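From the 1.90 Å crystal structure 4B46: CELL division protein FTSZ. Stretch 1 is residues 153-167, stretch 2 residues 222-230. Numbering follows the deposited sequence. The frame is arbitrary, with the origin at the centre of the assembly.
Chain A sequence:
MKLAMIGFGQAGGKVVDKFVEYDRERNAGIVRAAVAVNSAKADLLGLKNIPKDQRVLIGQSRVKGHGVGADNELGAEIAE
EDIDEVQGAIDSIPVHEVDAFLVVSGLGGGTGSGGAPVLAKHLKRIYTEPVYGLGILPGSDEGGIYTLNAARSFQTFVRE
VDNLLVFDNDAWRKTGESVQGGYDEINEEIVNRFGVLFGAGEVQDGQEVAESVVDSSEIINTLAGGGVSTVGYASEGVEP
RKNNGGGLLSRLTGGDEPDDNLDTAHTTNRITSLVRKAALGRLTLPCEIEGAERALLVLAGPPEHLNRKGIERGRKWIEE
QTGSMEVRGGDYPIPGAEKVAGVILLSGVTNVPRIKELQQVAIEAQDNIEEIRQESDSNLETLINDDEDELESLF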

ATOM      1  N   SER A 153      -8.711 -13.431   3.139  1.00 16.70           N
ATOM      2  CA  SER A 153      -7.990 -12.776   2.052  1.00 18.72           C
ATOM      3  C   SER A 153      -6.523 -12.536   2.433  1.00 19.94           C
ATOM      4  O   SER A 153      -5.603 -12.780   1.631  1.00 15.53           O
ATOM      5  CB  SER A 153      -8.672 -11.451   1.698  1.00 15.15           C
ATOM      6  OG  SER A 153      -8.031 -10.798   0.611  1.00 20.40           O
ATOM      7  N   PHE A 154      -6.311 -12.062   3.656  1.00 17.03           N
ATOM      8  CA  PHE A 154      -4.956 -11.806   4.143  1.00 15.63           C
ATOM      9  C   PHE A 154      -4.073 -13.056   4.049  1.00 17.16           C
ATOM     10  O   PHE A 154      -2.941 -12.983   3.579  1.00 17.89           O
ATOM     11  CB  PHE A 154      -4.955 -11.268   5.583  1.00 16.43           C
ATOM     12  CG  PHE A 154      -3.572 -11.214   6.193  1.00 19.07           C
ATOM     13  CD1 PHE A 154      -2.754 -10.120   5.982  1.00 22.99           C
ATOM     14  CD2 PHE A 154      -3.082 -12.281   6.937  1.00 23.28           C
ATOM     15  CE1 PHE A 154      -1.462 -10.078   6.516  1.00 19.82           C
ATOM     16  CE2 PHE A 154      -1.795 -12.246   7.474  1.00 24.27           C
ATOM     17  CZ  PHE A 154      -0.988 -11.146   7.257  1.00 20.85           C
ATOM     18  N   GLN A 155      -4.599 -14.193   4.501  1.00 21.40           N
ATOM     19  CA  GLN A 155      -3.847 -15.447   4.498  1.00 20.96           C
ATOM     20  C   GLN A 155      -3.322 -15.762   3.104  1.00 23.95           C
ATOM     21  O   GLN A 155      -2.175 -16.166   2.946  1.00 25.41           O
ATOM     22  CB  GLN A 155      -4.720 -16.615   4.967  1.00 22.85           C
ATOM     23  CG  GLN A 155      -5.279 -16.479   6.368  1.00 49.04           C
ATOM     24  CD  GLN A 155      -4.248 -16.758   7.442  1.00 67.35           C
ATOM     25  OE1 GLN A 155      -3.849 -15.861   8.184  1.00 73.23           O
ATOM     26  NE2 GLN A 155      -3.815 -18.010   7.535  1.00 75.57           N
ATOM     27  N   THR A 156      -4.168 -15.567   2.097  1.00 19.84           N
ATOM     28  CA  THR A 156      -3.803 -15.922   0.726  1.00 18.05           C
ATOM     29  C   THR A 156      -2.937 -14.847   0.097  1.00 16.52           C
ATOM     30  O   THR A 156      -1.916 -15.146  -0.528  1.00 20.43           O
ATOM     31  CB  THR A 156      -5.052 -16.127  -0.155  1.00 21.67           C
ATOM     32  OG1 THR A 156      -5.947 -17.022   0.504  1.00 29.30           O
ATOM     33  CG2 THR A 156      -4.665 -16.719  -1.515  1.00 19.49           C
ATOM     34  N   PHE A 157      -3.354 -13.594   0.256  1.00 13.67           N
ATOM     35  CA  PHE A 157      -2.643 -12.452  -0.334  1.00 16.04           C
ATOM     36  C   PHE A 157      -1.167 -12.395   0.100  1.00 22.46           C
ATOM     37  O   PHE A 157      -0.272 -12.172  -0.725  1.00 18.10           O
ATOM     38  CB  PHE A 157      -3.347 -11.158   0.083  1.00 13.85           C
ATOM     39  CG  PHE A 157      -3.129 -10.000  -0.849  1.00 13.23           C
ATOM     40  CD1 PHE A 157      -2.456 -10.159  -2.049  1.00 16.57           C
ATOM     41  CD2 PHE A 157      -3.630  -8.751  -0.530  1.00 15.61           C
ATOM     42  CE1 PHE A 157      -2.273  -9.083  -2.910  1.00 16.20           C
ATOM     43  CE2 PHE A 157      -3.445  -7.670  -1.380  1.00 21.13           C
ATOM     44  CZ  PHE A 157      -2.755  -7.841  -2.574  1.00 15.55           C
ATOM     45  N   VAL A 158      -0.919 -12.593   1.394  1.00 16.41           N
ATOM     46  CA  VAL A 158       0.434 -12.455   1.929  1.00 16.01           C
ATOM     47  C   VAL A 158       1.350 -13.516   1.327  1.00 18.65           C
ATOM     48  O   VAL A 158       2.546 -13.294   1.150  1.00 20.06           O
ATOM     49  CB  VAL A 158       0.453 -12.489   3.487  1.00 15.57           C
ATOM     50  CG1 VAL A 158       0.223 -13.897   4.003  1.00 14.70           C
ATOM     51  CG2 VAL A 158       1.769 -11.927   4.030  1.00 20.55           C
ATOM     52  N   ARG A 159       0.772 -14.658   0.975  1.00 15.68           N
ATOM     53  CA  ARG A 159       1.539 -15.755   0.408  1.00 19.82           C
ATOM     54  C   ARG A 159       1.815 -15.590  -1.086  1.00 22.71           C
ATOM     55  O   ARG A 159       2.698 -16.253  -1.628  1.00 21.10           O
ATOM     56  CB  ARG A 159       0.834 -17.089   0.678  1.00 25.14           C
ATOM     57  CG  ARG A 159       1.014 -17.597   2.105  1.00 34.70           C
ATOM     58  CD  ARG A 159      -0.060 -18.609   2.477  1.00 46.23           C
ATOM     59  NE  ARG A 159       0.102 -19.143   3.831  1.00 55.02           N
ATOM     60  CZ  ARG A 159      -0.229 -18.498   4.950  1.00 50.61           C
ATOM     61  NH1 ARG A 159      -0.729 -17.271   4.897  1.00 40.68           N
ATOM     62  NH2 ARG A 159      -0.049 -19.080   6.129  1.00 54.52           N
ATOM     63  N   GLU A 160       1.074 -14.708  -1.753  1.00 20.59           N
ATOM     64  CA  GLU A 160       1.190 -14.582  -3.215  1.00 21.73           C
ATOM     65  C   GLU A 160       1.965 -13.363  -3.688  1.00 24.96           C
ATOM     66  O   GLU A 160       2.222 -13.224  -4.877  1.00 22.99           O
ATOM     67  CB  GLU A 160      -0.195 -14.555  -3.875  1.00 19.09           C
ATOM     68  CG  GLU A 160      -1.065 -15.781  -3.593  1.00 22.53           C
ATOM     69  CD  GLU A 160      -0.450 -17.089  -4.061  1.00 24.09           C
ATOM     70  OE1 GLU A 160       0.500 -17.075  -4.871  1.00 25.43           O
ATOM     71  OE2 GLU A 160      -0.931 -18.144  -3.612  1.00 34.35           O
ATOM     72  N   VAL A 161       2.311 -12.468  -2.772  1.00 17.26           N
ATOM     73  CA  VAL A 161       3.120 -11.304  -3.125  1.00 19.28           C
ATOM     74  C   VAL A 161       4.540 -11.418  -2.572  1.00 18.74           C
ATOM     75  O   VAL A 161       4.800 -12.194  -1.652  1.00 19.71           O
ATOM     76  CB  VAL A 161       2.500 -10.008  -2.594  1.00 17.46           C
ATOM     77  CG1 VAL A 161       1.193  -9.708  -3.327  1.00 18.09           C
ATOM     78  CG2 VAL A 161       2.269 -10.098  -1.080  1.00 13.42           C
ATOM     79  N   ASP A 162       5.459 -10.628  -3.111  1.00 13.83           N
ATOM     80  CA  ASP A 162       6.809 -10.573  -2.534  1.00 19.43           C
ATOM     81  C   ASP A 162       6.820  -9.892  -1.163  1.00 17.20           C
ATOM     82  O   ASP A 162       7.680 -10.164  -0.332  1.00 17.81           O
ATOM     83  CB  ASP A 162       7.775  -9.901  -3.501  1.00 18.08           C
ATOM     84  CG  ASP A 162       7.897 -10.674  -4.805  1.00 22.82           C
ATOM     85  OD1 ASP A 162       8.253 -11.865  -4.742  1.00 28.68           O
ATOM     86  OD2 ASP A 162       7.590 -10.113  -5.873  1.00 22.58           O
ATOM     87  N   ASN A 163       5.839  -9.025  -0.932  1.00 15.32           N
ATOM     88  CA  ASN A 163       5.684  -8.341   0.346  1.00 14.79           C
ATOM     89  C   ASN A 163       4.303  -7.714   0.379  1.00 17.20           C
ATOM     90  O   ASN A 163       3.818  -7.193  -0.624  1.00 15.19           O
ATOM     91  CB  ASN A 163       6.758  -7.254   0.535  1.00 11.13           C
ATOM     92  CG  ASN A 163       6.891  -6.803   1.992  1.00 15.47           C
ATOM     93  OD1 ASN A 163       5.967  -6.206   2.572  1.00 13.36           O
ATOM     94  ND2 ASN A 163       8.050  -7.086   2.587  1.00 15.43           N
ATOM     95  N   LEU A 164       3.658  -7.778   1.531  1.00 12.83           N
ATOM     96  CA  LEU A 164       2.338  -7.194   1.655  1.00 13.76           C
ATOM     97  C   LEU A 164       2.398  -5.972   2.560  1.00 12.60           C
ATOM     98  O   LEU A 164       2.567  -6.096   3.765  1.00 12.08           O
ATOM     99  CB  LEU A 164       1.338  -8.223   2.192  1.00 13.69           C
ATOM    100  CG  LEU A 164      -0.068  -7.654   2.395  1.00 16.30           C
ATOM    101  CD1 LEU A 164      -0.641  -7.170   1.057  1.00 15.50           C
ATOM    102  CD2 LEU A 164      -0.975  -8.693   3.048  1.00 10.59           C
ATOM    103  N   LEU A 165       2.307  -4.795   1.954  1.00 11.87           N
ATOM    104  CA  LEU A 165       2.197  -3.547   2.688  1.00 12.14           C
ATOM    105  C   LEU A 165       0.759  -3.456   3.172  1.00 16.31           C
ATOM    106  O   LEU A 165      -0.168  -3.716   2.405  1.00 15.60           O
ATOM    107  CB  LEU A 165       2.479  -2.343   1.775  1.00 11.56           C
ATOM    108  CG  LEU A 165       3.817  -2.081   1.039  1.00 19.91           C
ATOM    109  CD1 LEU A 165       4.887  -1.566   1.975  1.00 28.03           C
ATOM    110  CD2 LEU A 165       4.350  -3.266   0.256  1.00 28.07           C
ATOM    111  N   VAL A 166       0.569  -3.075   4.430  1.00 12.83           N
ATOM    112  CA  VAL A 166      -0.776  -3.070   5.016  1.00 13.71           C
ATOM    113  C   VAL A 166      -1.168  -1.685   5.531  1.00 17.84           C
ATOM    114  O   VAL A 166      -0.365  -0.983   6.159  1.00 15.85           O
ATOM    115  CB  VAL A 166      -0.891  -4.116   6.151  1.00 12.26           C
ATOM    116  CG1 VAL A 166      -2.282  -4.072   6.838  1.00 11.12           C
ATOM    117  CG2 VAL A 166      -0.589  -5.510   5.623  1.00 13.15           C
ATOM    118  N   PHE A 167      -2.406  -1.298   5.243  1.00 13.76           N
ATOM    119  CA  PHE A 167      -3.030  -0.139   5.863  1.00 14.90           C
ATOM    120  C   PHE A 167      -4.315  -0.613   6.540  1.00 20.35           C
ATOM    121  O   PHE A 167      -5.174  -1.219   5.896  1.00 17.35           O
ATOM    122  CB  PHE A 167      -3.323   0.959   4.832  1.00 12.28           C
ATOM    123  CG  PHE A 167      -3.827   2.236   5.444  1.00 14.98           C
ATOM    124  CD1 PHE A 167      -5.178   2.402   5.724  1.00 17.06           C
ATOM    125  CD2 PHE A 167      -2.946   3.265   5.755  1.00 15.35           C
ATOM    126  CE1 PHE A 167      -5.647   3.574   6.301  1.00 16.44           C
ATOM    127  CE2 PHE A 167      -3.401   4.441   6.335  1.00 14.24           C
ATOM    128  CZ  PHE A 167      -4.758   4.595   6.608  1.00 17.04           C
ATOM    129  N   THR A 222      14.741  -3.633   0.952  1.00 16.04           N
ATOM    130  CA  THR A 222      14.068  -3.558   2.247  1.00 16.64           C
ATOM    131  C   THR A 222      12.882  -4.525   2.318  1.00 23.32           C
ATOM    132  O   THR A 222      12.618  -5.128   3.366  1.00 17.50           O
ATOM    133  CB  THR A 222      13.618  -2.115   2.567  1.00 18.96           C
ATOM    134  OG1 THR A 222      14.763  -1.260   2.597  1.00 15.59           O
ATOM    135  CG2 THR A 222      12.921  -2.040   3.947  1.00 15.19           C
ATOM    136  N   LEU A 223      12.181  -4.687   1.196  1.00 15.23           N
ATOM    137  CA  LEU A 223      10.982  -5.517   1.162  1.00 16.96           C
ATOM    138  C   LEU A 223      11.284  -6.984   0.881  1.00 16.68           C
ATOM    139  O   LEU A 223      10.404  -7.822   0.993  1.00 19.41           O
ATOM    140  CB  LEU A 223      10.013  -5.002   0.094  1.00 15.22           C
ATOM    141  CG  LEU A 223       9.475  -3.587   0.284  1.00 17.49           C
ATOM    142  CD1 LEU A 223       8.765  -3.092  -0.959  1.00 16.75           C
ATOM    143  CD2 LEU A 223       8.544  -3.532   1.497  1.00 14.11           C
ATOM    144  N   ALA A 224      12.528  -7.293   0.520  1.00 19.67           N
ATOM    145  CA  ALA A 224      12.843  -8.594  -0.072  1.00 19.68           C
ATOM    146  C   ALA A 224      12.622  -9.789   0.848  1.00 26.95           C
ATOM    147  O   ALA A 224      12.395 -10.904   0.373  1.00 24.67           O
ATOM    148  CB  ALA A 224      14.280  -8.604  -0.632  1.00 17.11           C
ATOM    149  N   GLY A 225      12.698  -9.571   2.157  1.00 22.93           N
ATOM    150  CA  GLY A 225      12.492 -10.654   3.108  1.00 24.42           C
ATOM    151  C   GLY A 225      11.054 -11.161   3.184  1.00 25.32           C
ATOM    152  O   GLY A 225      10.786 -12.203   3.776  1.00 22.52           O
ATOM    153  N   GLY A 226      10.124 -10.419   2.594  1.00 22.33           N
ATOM    154  CA  GLY A 226       8.736 -10.852   2.516  1.00 20.93           C
ATOM    155  C   GLY A 226       7.930 -10.616   3.783  1.00 20.15           C
ATOM    156  O   GLY A 226       8.396  -9.977   4.728  1.00 22.58           O
ATOM    157  N   GLY A 227       6.708 -11.132   3.802  1.00 18.35           N
ATOM    158  CA  GLY A 227       5.842 -10.973   4.954  1.00 17.45           C
ATOM    159  C   GLY A 227       5.055  -9.685   4.884  1.00 17.71           C
ATOM    160  O   GLY A 227       4.654  -9.258   3.810  1.00 17.42           O
ATOM    161  N   VAL A 228       4.859  -9.054   6.038  1.00 18.14           N
ATOM    162  CA  VAL A 228       4.010  -7.876   6.160  1.00 11.58           C
ATOM    163  C   VAL A 228       4.848  -6.631   6.433  1.00 11.28           C
ATOM    164  O   VAL A 228       5.795  -6.683   7.218  1.00 17.18           O
ATOM    165  CB  VAL A 228       3.013  -8.076   7.327  1.00 19.38           C
ATOM    166  CG1 VAL A 228       2.238  -6.805   7.603  1.00 18.79           C
ATOM    167  CG2 VAL A 228       2.064  -9.227   7.024  1.00 24.92           C
ATOM    168  N   SER A 229       4.502  -5.514   5.797  1.00 16.17           N
ATOM    169  CA  SER A 229       5.163  -4.244   6.092  1.00 17.42           C
ATOM    170  C   SER A 229       4.201  -3.181   6.592  1.00 14.86           C
ATOM    171  O   SER A 229       3.012  -3.211   6.293  1.00 15.47           O
ATOM    172  CB  SER A 229       5.917  -3.709   4.877  1.00 13.80           C
ATOM    173  OG  SER A 229       6.909  -4.626   4.478  1.00 14.77           O
ATOM    174  N   THR A 230       4.741  -2.232   7.347  1.00 15.21           N
ATOM    175  CA  THR A 230       3.960  -1.126   7.891  1.00 15.31           C
ATOM    176  C   THR A 230       4.742   0.164   7.666  1.00 16.07           C
ATOM    177  O   THR A 230       5.976   0.147   7.559  1.00 13.97           O
ATOM    178  CB  THR A 230       3.647  -1.342   9.399  1.00 19.45           C
ATOM    179  OG1 THR A 230       2.757  -0.316   9.883  1.00 17.76           O
ATOM    180  CG2 THR A 230       4.932  -1.352  10.250  1.00 16.72           C
TER
HETATM  181  O   HOH W   1       4.867 -11.642   1.452  1.00 27.59           O
HETATM  182  O   HOH W   2       9.620 -12.013  -0.664  1.00 39.18           O

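A buried polar side chain can add to the hydrogen bonds of a parallel strand ladder, and this pair of stretches illustrates the point. Asn-163, with chi1 in the t well, leaves its backbone sideways, but its end comes nearer the second stretch, and it uses both ends of its amide: OD1 accepts from Ser-229 OG at 2.6 Å, while ND2 donates to Leu-223 O at 2.9 Å. An amide suits this site because it can accept from a hydroxyl and donate to a carbonyl at once.

The ladder follows. Leu-164 N donates to Gly-227 O (2.9 Å), Ser-229 N to Leu-164 O (2.9 Å) and Val-166 N to Ser-229 O (3.1 Å), the alternation expected of parallel strands. Ahead of it, a type I turn from Leu-223 to Gly-226 leads into two glycines with positive phi. Gly-226 CA lies 3.1 Å from Asp-162 O; the backbone angles of Gly-227 themselves call for glycine. A water bridges Asp-162 O (2.7 Å) and Ala-224 O (3.2 Å).

Apolar packing completes the contact. Buried Val-228 places CG2 3.6 Å from Phe-154 CZ, at the ring edge, and CG1 3.7 Å from Val-166 CG2. On the sheet face shared with Ser-229, Leu-165 CD1 approaches Leu-223 CD2 at 4.2 Å.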